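Local atomic coordinates of peptidoglycan glycosyltransferase (Burkholderia ambifaria, PDB entry 5UY7), a protein that belongs to the penicillin-binding proteins and contains a domain related in fold to the serine beta-lactamases. Residues 342-345 with 346-349; 387-390 with 391-394; 227-230 with 231-234; 366-369 with 370-373; 198-201 with 202-205. All coordinates share one frame; numbering follows the deposited sequence. Where two conformers were deposited one is given.

Contact 1: 342-345 with 346-349; sequences WNMY and TSIG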
# COMPACT_ATOMS: atom_id res chain seq x y z
N TRP A 342 0.43 15.87 -7.08
CA TRP A 342 1.87 15.71 -7.23
C TRP A 342 2.60 16.01 -5.93
O TRP A 342 3.53 15.29 -5.54
CB TRP A 342 2.40 16.62 -8.35
CG TRP A 342 3.87 16.45 -8.64
CD1 TRP A 342 4.42 15.68 -9.62
CD2 TRP A 342 4.97 17.08 -7.95
NE1 TRP A 342 5.80 15.77 -9.58
CE2 TRP A 342 6.15 16.62 -8.57
CE3 TRP A 342 5.06 17.96 -6.87
CZ2 TRP A 342 7.42 17.04 -8.14
CZ3 TRP A 342 6.32 18.37 -6.45
CH2 TRP A 342 7.49 17.90 -7.08
N ASN A 343 2.20 17.07 -5.23
CA ASN A 343 2.85 17.35 -3.96
C ASN A 343 2.61 16.24 -2.95
O ASN A 343 3.49 15.92 -2.15
CB ASN A 343 2.39 18.70 -3.40
CG ASN A 343 3.27 19.83 -3.88
OD1 ASN A 343 4.44 19.95 -3.49
ND2 ASN A 343 2.73 20.65 -4.77
N MET A 344 1.42 15.63 -2.98
CA MET A 344 1.17 14.50 -2.09
C MET A 344 2.06 13.32 -2.46
O MET A 344 2.67 12.70 -1.58
CB MET A 344 -0.31 14.09 -2.13
CG MET A 344 -0.67 12.94 -1.20
SD MET A 344 -0.44 11.30 -1.95
CE MET A 344 -1.73 11.34 -3.20
N TYR A 345 2.14 12.99 -3.76
CA TYR A 345 3.01 11.89 -4.18
C TYR A 345 4.45 12.14 -3.76
O TYR A 345 5.17 11.20 -3.38
CB TYR A 345 2.96 11.71 -5.69
CG TYR A 345 1.65 11.23 -6.24
CD1 TYR A 345 0.86 10.31 -5.54
CD2 TYR A 345 1.20 11.68 -7.46
CE1 TYR A 345 -0.35 9.88 -6.06
CE2 TYR A 345 0.02 11.26 -7.98
CZ TYR A 345 -0.76 10.36 -7.29
OH TYR A 345 -1.95 9.97 -7.85
N THR A 346 4.89 13.38 -3.86
CA THR A 346 6.26 13.70 -3.48
C THR A 346 6.44 13.62 -1.97
O THR A 346 7.50 13.20 -1.49
CB THR A 346 6.62 15.09 -4.01
OG1 THR A 346 6.63 15.04 -5.44
CG2 THR A 346 8.00 15.52 -3.52
N SER A 347 5.41 13.99 -1.21
CA SER A 347 5.53 13.94 0.24
C SER A 347 5.65 12.51 0.75
O SER A 347 6.33 12.28 1.76
CB SER A 347 4.37 14.67 0.92
OG SER A 347 3.17 13.92 0.86
N ILE A 348 5.05 11.53 0.06
CA ILE A 348 5.18 10.14 0.47
C ILE A 348 6.39 9.50 -0.21
O ILE A 348 6.55 8.27 -0.18
CB ILE A 348 3.90 9.32 0.21
CG1 ILE A 348 3.47 9.38 -1.26
CG2 ILE A 348 2.77 9.80 1.12
CD1 ILE A 348 2.40 8.36 -1.65
N GLY A 349 7.25 10.32 -0.81
CA GLY A 349 8.54 9.86 -1.27
C GLY A 349 8.58 9.25 -2.66
O GLY A 349 9.61 8.66 -3.03
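Trp342 and Thr346, one helical turn apart, meet where the threonine lies over a face of the indole. One CH-pi contact forms here, with the hydroxyl oxygen also over the ring. Thr346 OG1 sits 3.2 Å above the Trp342 ring plane, offset toward its rim, and Thr346 CB lies 4.3 Å from the centroid of the six-membered ring. Trp342 chi1 of -176°, CG anti to the backbone N, carries the indole along the helix, so that one face lies beside Thr346.

Hydrogen bonds form the second group. The backbone N of Thr346, Ser347 and Ile348 bonds to the carbonyl O of Trp342, Asn343 and Met344 respectively, as in any alpha-helix. Ser347 OG adds a side-chain bond of 2.8 Å to Met344 O, so that this carbonyl is gripped twice. At the C-terminal end Gly349, with positive phi, is the C-prime residue of a Schellman motif, made by Gly349 N to Thr346 O at 3.0 Å and Leu350 N to Tyr345 O.

Apolar packing is lighter: Met344 SD approaches Ile348 CD1 at 4.1 Å. Both residues lean on Phe275 of helix 273-282, which backs the buried side of helix 338-347, while Trp342 meets Trp369 in the following loop.

Contact 2: 387-390 with 391-394; sequences SVSL and FQLA
In the pair Ser389 and Gln392 each side chain accepts from the other's backbone N. The serine hydroxyl turns toward the helix and Gln392 N donates to Ser389 OG (3.0 Å, 162° at the hydrogen), while the extended glutamine reaches back so that Ser389 N donates to Gln392 OE1 at 3.0 Å. That donor is tilted 29° from the amide carbonyl plane. Ser389 OG lies between its own backbone N and carbonyl carbon (chi1 67°), which places it in front of the first turn, 3.4 Å from Gln392 CG.

This reciprocal pair is a capping box, with Ser389 as N-cap of helix 390-401, where a short, weakly bonded strand gives way to the helix. Gln392 OE1 is also within 2.8 Å of a water that can bridge to Ser387 O, and its NE2 is engaged by the carbonyl oxygens of Gln352 and Ala363, so both ends of the amide are held in a buried setting.

Val388 and Leu393 pack at about a right angle: Val388 CG2 meets Leu393 CG at 3.6 Å and stays close to both leucine methyls. Leu390 packs onto Ala224 and Ala495 of the main sheet, and Phe391 onto Met226 and Ile261.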
# COMPACT_ATOMS: atom_id res chain seq x y z
N SER A 387 5.39 4.89 -11.57
CA SER A 387 6.04 3.65 -11.14
C SER A 387 6.71 3.86 -9.80
O SER A 387 7.18 4.96 -9.48
CB SER A 387 7.05 3.14 -12.17
OG SER A 387 8.11 4.05 -12.35
N VAL A 388 6.75 2.79 -9.01
CA VAL A 388 7.24 2.80 -7.63
C VAL A 388 7.98 1.49 -7.38
O VAL A 388 7.79 0.51 -8.09
CB VAL A 388 6.09 2.93 -6.61
CG1 VAL A 388 5.24 4.16 -6.91
CG2 VAL A 388 5.23 1.66 -6.64
N SER A 389 8.80 1.48 -6.33
CA SER A 389 9.36 0.24 -5.81
C SER A 389 8.51 -0.23 -4.64
O SER A 389 7.75 0.54 -4.04
CB SER A 389 10.80 0.42 -5.34
OG SER A 389 10.83 1.28 -4.20
N LEU A 390 8.67 -1.52 -4.28
CA LEU A 390 7.95 -2.01 -3.10
C LEU A 390 8.42 -1.29 -1.84
O LEU A 390 7.61 -1.00 -0.95
CB LEU A 390 8.11 -3.52 -2.96
CG LEU A 390 7.23 -4.15 -1.87
CD1 LEU A 390 5.77 -4.06 -2.25
CD2 LEU A 390 7.65 -5.62 -1.67
N PHE A 391 9.71 -0.99 -1.76
CA PHE A 391 10.23 -0.22 -0.63
C PHE A 391 9.49 1.10 -0.50
O PHE A 391 9.07 1.49 0.59
CB PHE A 391 11.73 0.02 -0.80
CG PHE A 391 12.38 0.67 0.40
CD1 PHE A 391 12.32 2.04 0.59
CD2 PHE A 391 13.06 -0.10 1.34
CE1 PHE A 391 12.91 2.63 1.69
CE2 PHE A 391 13.66 0.49 2.44
CZ PHE A 391 13.58 1.85 2.62
N GLN A 392 9.34 1.82 -1.62
CA GLN A 392 8.65 3.10 -1.58
C GLN A 392 7.21 2.95 -1.08
O GLN A 392 6.71 3.80 -0.34
CB GLN A 392 8.66 3.76 -2.96
CG GLN A 392 9.97 4.41 -3.31
CD GLN A 392 9.98 4.92 -4.74
OE1 GLN A 392 9.31 4.35 -5.59
NE2 GLN A 392 10.71 6.00 -4.99
N LEU A 393 6.52 1.89 -1.50
CA LEU A 393 5.15 1.68 -1.05
C LEU A 393 5.09 1.36 0.44
O LEU A 393 4.21 1.87 1.15
CB LEU A 393 4.49 0.56 -1.85
CG LEU A 393 4.19 0.88 -3.32
CD1 LEU A 393 3.66 -0.38 -4.01
CD2 LEU A 393 3.18 2.03 -3.43
N ALA A 394 5.99 0.52 0.92
CA ALA A 394 6.02 0.21 2.35
C ALA A 394 6.21 1.49 3.16
O ALA A 394 5.49 1.73 4.13
CB ALA A 394 7.11 -0.80 2.66
O HOH W 1 8.04 6.37 -7.09

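Contact 3: 227-230 with 231-234; sequences VVDV and RTGE
Asp229 and Thr232 form the tight side of this contact. Thr232 OG1 donates to Asp229 OD2 at 2.6 Å, using the carboxylate lone pair that faces away from the other oxygen, and Thr232 N adds a weak bond to the same OD2. The aspartate reaches this position because its CG is anti to the backbone N (chi1 180°), which folds the carboxylate over the turn. Thr232 OG1 works in both directions, since it also accepts from Glu234 N at 3.1 Å, an ST turn.

Together these bonds shape the loop of a beta hairpin that links the adjacent antiparallel strands 222-229 and 235-241. Asp229 uses its backbone at both ends: its N donates to Glu234 O (2.8 Å, 168° at the hydrogen), and its O accepts from Gly233 N at 2.8 Å. Gly233 carries the positive phi of the turn, a conformation in which a CB would be jammed against the preceding carbonyl. On the inward face Val228 rests against Thr398 of helix 390-401.

On the outer side water replaces direct contact. One water bridges Asp229 OD1 to Arg231 N, another joins Asp229 OD2 to Arg231 NE, whose direct separation is 4.7 Å. The guanidinium of Arg231, a solvent-exposed residue, is packed over one face by Thr232 CG2, 3.8 Å above its plane. Glu234 OE2 is hydrogen-bonded to Thr414 OG1.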
# COMPACT_ATOMS: atom_id res chain seq x y z
N VAL A 227 8.96 -5.84 6.34
CA VAL A 227 8.19 -5.52 7.54
C VAL A 227 8.84 -4.30 8.18
O VAL A 227 10.06 -4.29 8.38
CB VAL A 227 8.15 -6.70 8.52
CG1 VAL A 227 7.29 -6.34 9.75
CG2 VAL A 227 7.59 -7.95 7.85
N VAL A 228 8.04 -3.28 8.46
CA VAL A 228 8.53 -2.02 9.02
C VAL A 228 7.87 -1.79 10.37
O VAL A 228 6.64 -1.91 10.50
CB VAL A 228 8.25 -0.83 8.08
CG1 VAL A 228 8.79 0.46 8.71
CG2 VAL A 228 8.88 -1.07 6.71
N ASP A 229 8.66 -1.43 11.37
CA ASP A 229 8.12 -0.99 12.65
C ASP A 229 7.54 0.42 12.52
O ASP A 229 8.26 1.37 12.20
CB ASP A 229 9.23 -1.02 13.71
CG ASP A 229 8.74 -0.57 15.08
OD1 ASP A 229 7.83 -1.21 15.64
OD2 ASP A 229 9.27 0.42 15.61
N VAL A 230 6.24 0.55 12.79
CA VAL A 230 5.54 1.83 12.60
C VAL A 230 6.11 2.91 13.51
O VAL A 230 6.24 4.07 13.10
CB VAL A 230 4.03 1.63 12.82
CG1 VAL A 230 3.30 2.97 12.85
CG2 VAL A 230 3.47 0.75 11.73
N ARG A 231 6.45 2.56 14.75
CA ARG A 231 6.83 3.57 15.73
C ARG A 231 8.18 4.21 15.41
O ARG A 231 8.40 5.39 15.72
CB ARG A 231 6.86 2.96 17.14
CG ARG A 231 7.27 3.95 18.23
CD ARG A 231 7.19 3.34 19.63
NE ARG A 231 8.18 2.27 19.82
CZ ARG A 231 9.44 2.47 20.19
NH1 ARG A 231 9.88 3.70 20.42
NH2 ARG A 231 10.26 1.44 20.34
N THR A 232 9.09 3.45 14.80
CA THR A 232 10.47 3.89 14.61
C THR A 232 10.89 4.01 13.16
O THR A 232 11.92 4.64 12.90
CB THR A 232 11.45 2.93 15.30
OG1 THR A 232 11.36 1.64 14.67
CG2 THR A 232 11.15 2.82 16.79
N GLY A 233 10.17 3.39 12.23
CA GLY A 233 10.64 3.26 10.87
C GLY A 233 11.67 2.17 10.64
O GLY A 233 12.10 1.98 9.50
N GLU A 234 12.05 1.42 11.68
CA GLU A 234 13.05 0.39 11.52
C GLU A 234 12.53 -0.74 10.63
O GLU A 234 11.40 -1.20 10.79
CB GLU A 234 13.46 -0.17 12.88
CG GLU A 234 14.34 0.76 13.70
CD GLU A 234 14.57 0.26 15.12
OE1 GLU A 234 14.28 -0.92 15.41
OE2 GLU A 234 15.03 1.05 15.96
O HOH W 2 5.55 0.15 16.11
O HOH W 3 8.70 -0.26 18.37

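Contact 4: 366-369 with 370-373; sequences LRPW and KSWR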
# COMPACT_ATOMS: atom_id res chain seq x y z
N LEU A 366 7.69 9.64 -11.82
CA LEU A 366 6.58 10.53 -11.51
C LEU A 366 6.65 11.68 -12.50
O LEU A 366 7.62 12.45 -12.50
CB LEU A 366 6.65 11.03 -10.07
CG LEU A 366 5.54 11.99 -9.65
CD1 LEU A 366 4.18 11.29 -9.72
CD2 LEU A 366 5.79 12.54 -8.25
N ARG A 367 5.64 11.80 -13.33
CA ARG A 367 5.69 12.84 -14.35
C ARG A 367 5.38 14.21 -13.75
O ARG A 367 4.60 14.33 -12.80
CB ARG A 367 4.71 12.50 -15.47
CG ARG A 367 5.23 11.34 -16.31
CD ARG A 367 4.24 10.84 -17.35
NE ARG A 367 3.85 11.89 -18.28
CZ ARG A 367 2.64 12.45 -18.30
NH1 ARG A 367 2.36 13.40 -19.18
NH2 ARG A 367 1.72 12.04 -17.44
N PRO A 368 6.02 15.26 -14.27
CA PRO A 368 5.81 16.61 -13.71
C PRO A 368 4.36 17.05 -13.87
O PRO A 368 3.75 16.86 -14.92
CB PRO A 368 6.76 17.49 -14.54
CG PRO A 368 7.74 16.54 -15.15
CD PRO A 368 7.00 15.26 -15.37
N TRP A 369 3.83 17.67 -12.81
CA TRP A 369 2.40 17.92 -12.75
C TRP A 369 1.93 18.92 -13.80
O TRP A 369 0.78 18.85 -14.24
CB TRP A 369 1.98 18.40 -11.35
CG TRP A 369 2.56 19.72 -10.89
CD1 TRP A 369 3.66 19.90 -10.10
CD2 TRP A 369 2.04 21.03 -11.16
NE1 TRP A 369 3.87 21.24 -9.88
CE2 TRP A 369 2.89 21.96 -10.52
CE3 TRP A 369 0.95 21.51 -11.89
CZ2 TRP A 369 2.68 23.33 -10.58
CZ3 TRP A 369 0.75 22.88 -11.96
CH2 TRP A 369 1.60 23.77 -11.30
N LYS A 370 2.80 19.83 -14.24
CA LYS A 370 2.39 20.75 -15.30
C LYS A 370 2.09 20.02 -16.60
O LYS A 370 1.43 20.58 -17.48
CB LYS A 370 3.46 21.81 -15.54
CG LYS A 370 3.48 22.93 -14.51
CD LYS A 370 4.38 24.06 -15.00
CE LYS A 370 4.89 24.91 -13.85
NZ LYS A 370 3.83 25.78 -13.26
N SER A 371 2.54 18.77 -16.74
CA SER A 371 2.38 18.01 -17.97
C SER A 371 1.22 17.02 -17.93
O SER A 371 0.95 16.36 -18.94
CB SER A 371 3.67 17.25 -18.28
OG SER A 371 3.90 16.23 -17.32
N TRP A 372 0.52 16.89 -16.80
CA TRP A 372 -0.54 15.89 -16.69
C TRP A 372 -1.73 16.24 -17.56
O TRP A 372 -2.27 17.35 -17.47
CB TRP A 372 -1.02 15.75 -15.24
CG TRP A 372 -0.05 15.22 -14.26
CD1 TRP A 372 1.27 14.96 -14.46
CD2 TRP A 372 -0.32 14.88 -12.89
NE1 TRP A 372 1.84 14.47 -13.30
CE2 TRP A 372 0.88 14.43 -12.33
CE3 TRP A 372 -1.47 14.93 -12.10
CZ2 TRP A 372 0.97 14.02 -11.00
CZ3 TRP A 372 -1.38 14.54 -10.78
CH2 TRP A 372 -0.17 14.08 -10.24
N ARG A 373 -2.14 15.30 -18.40
CA ARG A 373 -3.47 15.38 -18.99
C ARG A 373 -4.50 14.95 -17.94
O ARG A 373 -4.17 14.24 -16.99
CB ARG A 373 -3.58 14.51 -20.23
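Trp372 folds back over the chain that leads to it, and its indole meets Arg367 and Trp369 in different ways. Near the ring plane, Trp372 NE1 donates to Arg367 O at 2.8 Å, although the donor lies well above the plane of that carbonyl. Over one face sits Trp369 CA, 3.6 Å from the centroid of the five-membered ring. The conformation accounts for the bond: with CG of Trp372 beside its backbone N (chi1 -66°) and chi2 close to zero, the ring turns its NE1 edge toward the arginine carbonyl.

In Trp369, CG is set between its backbone N and carbonyl carbon (chi1 64°). Its indole therefore lies alongside Lys370, which points the same way and lays CG over the six-membered ring at 3.7 Å from the centroid.

Ser371 OG lies 2.5 Å from Pro368 O, doubtfully short for a bond; Ser371 N donates to the same oxygen. Arg367 holds its guanidinium 27° from the Trp372 ring plane, with Ser371 OG over one face. Its NH1 makes a weak bond to Ser371 O, while NH2 forms a salt bridge to Glu376.

Successive i-to-i+3 bonds, Ser371 N to Pro368 O and Trp372 N to Trp369 O, are the signature of a 3-10 turn, here leading into helix 374-381 with Trp372 tucked against Tyr345, Gln377 and Met380.

Contact 5: 198-201 with 202-205; sequences SIDS and KIQY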
# COMPACT_ATOMS: atom_id res chain seq x y z
N SER A 198 18.65 -3.15 12.17
CA SER A 198 17.35 -3.28 12.82
C SER A 198 16.67 -4.59 12.48
O SER A 198 15.69 -4.94 13.15
CB SER A 198 16.44 -2.11 12.41
OG SER A 198 16.33 -2.06 11.01
N ILE A 199 17.17 -5.31 11.48
CA ILE A 199 16.57 -6.58 11.09
C ILE A 199 16.49 -7.50 12.29
O ILE A 199 17.48 -7.73 12.99
CB ILE A 199 17.38 -7.24 9.95
CG1 ILE A 199 17.51 -6.30 8.76
CG2 ILE A 199 16.74 -8.57 9.54
CD1 ILE A 199 16.22 -6.03 8.07
N ASP A 200 15.30 -8.03 12.54
CA ASP A 200 15.05 -8.98 13.62
C ASP A 200 15.12 -10.38 13.02
O ASP A 200 14.34 -10.70 12.12
CB ASP A 200 13.68 -8.70 14.23
CG ASP A 200 13.31 -9.65 15.36
OD1 ASP A 200 13.40 -10.87 15.17
OD2 ASP A 200 12.91 -9.16 16.43
N SER A 201 16.03 -11.22 13.52
CA SER A 201 16.26 -12.53 12.91
C SER A 201 14.98 -13.36 12.87
O SER A 201 14.75 -14.12 11.92
CB SER A 201 17.34 -13.30 13.67
OG SER A 201 18.61 -12.66 13.57
N LYS A 202 14.16 -13.24 13.91
CA LYS A 202 12.92 -14.01 13.98
C LYS A 202 11.90 -13.52 12.95
O LYS A 202 11.24 -14.33 12.28
CB LYS A 202 12.35 -13.92 15.39
CG LYS A 202 11.09 -14.70 15.66
CD LYS A 202 10.93 -14.94 17.17
CE LYS A 202 11.47 -13.77 17.99
NZ LYS A 202 11.13 -13.85 19.45
N ILE A 203 11.74 -12.20 12.81
CA ILE A 203 10.78 -11.69 11.83
C ILE A 203 11.31 -11.89 10.42
O ILE A 203 10.54 -12.17 9.50
CB ILE A 203 10.45 -10.22 12.12
CG1 ILE A 203 9.80 -10.10 13.51
CG2 ILE A 203 9.50 -9.66 11.06
CD1 ILE A 203 9.47 -8.67 13.94
N GLN A 204 12.63 -11.77 10.23
CA GLN A 204 13.22 -12.08 8.93
C GLN A 204 12.92 -13.52 8.54
O GLN A 204 12.57 -13.80 7.38
CB GLN A 204 14.74 -11.83 8.98
CG GLN A 204 15.48 -12.11 7.68
CD GLN A 204 15.41 -10.95 6.71
OE1 GLN A 204 14.67 -9.99 6.95
NE2 GLN A 204 16.19 -11.01 5.63
N TYR A 205 13.05 -14.46 9.48
CA TYR A 205 12.72 -15.85 9.18
C TYR A 205 11.24 -16.01 8.84
O TYR A 205 10.88 -16.74 7.91
CB TYR A 205 13.10 -16.76 10.36
CG TYR A 205 12.57 -18.16 10.17
CD1 TYR A 205 13.14 -19.02 9.25
CD2 TYR A 205 11.45 -18.59 10.87
CE1 TYR A 205 12.64 -20.30 9.06
CE2 TYR A 205 10.94 -19.84 10.68
CZ TYR A 205 11.53 -20.69 9.78
OH TYR A 205 11.01 -21.94 9.63
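An N-cap opens helix 201-217, with Asp200 as the capping residue for the backbone N-H groups of Lys202 and Ile203. One carboxylate oxygen serves both: Asp200 OD1 accepts from Ile203 N at 3.2 Å, with the donor above the carboxylate plane, and takes a weaker bond from Lys202 N at 2.8 Å, where the angle at the hydrogen is only 126°. Its CG lies anti to the backbone N (chi1 179°), which brings the carboxylate forward across the first turn. A negative group here would be expected to interact favourably with the helix dipole.

The backbone takes over at once. Gln204 N donates to Asp200 O at 2.8 Å, and Tyr205 N to Ser201 O. Lys202 NZ stays 5.7 Å from Asp200 OD1, so no salt bridge joins them.

The inner side of the turn faces strand 235-241: Ile203 rests on Leu236, and Gln204 OE1 accepts from Leu238 N. Asp200 is also tied to Leu236 through the backbone. Bent at chi2 (83°), the Gln204 side chain lies beside Ile199, and Ile199 CG2 packs obliquely against its amide, 3.6 Å from Gln204 OE1.

Overall arrangement
From the N terminus the five contacts run in series, each a local contact within eight consecutive residues, and none nests in or crosses another. Contact 5 starts helix 201-217, and contact 3 turns the chain from strand 222-229 into strand 235-241; the two touch where Glu234 CB packs on Ser198 CB. Contact 1 then ends helix 338-347, and contact 4 shapes the loop before helix 374-381. These meet through several aromatic side chains, including Tyr345 against Trp372. Contact 2 comes last, passing from strand 388-389 into helix 390-401, and touches contact 1 at Gly349. It lies between contacts 5 and 4, whose centres are about 40 Å apart on opposite sides of the chain's centre.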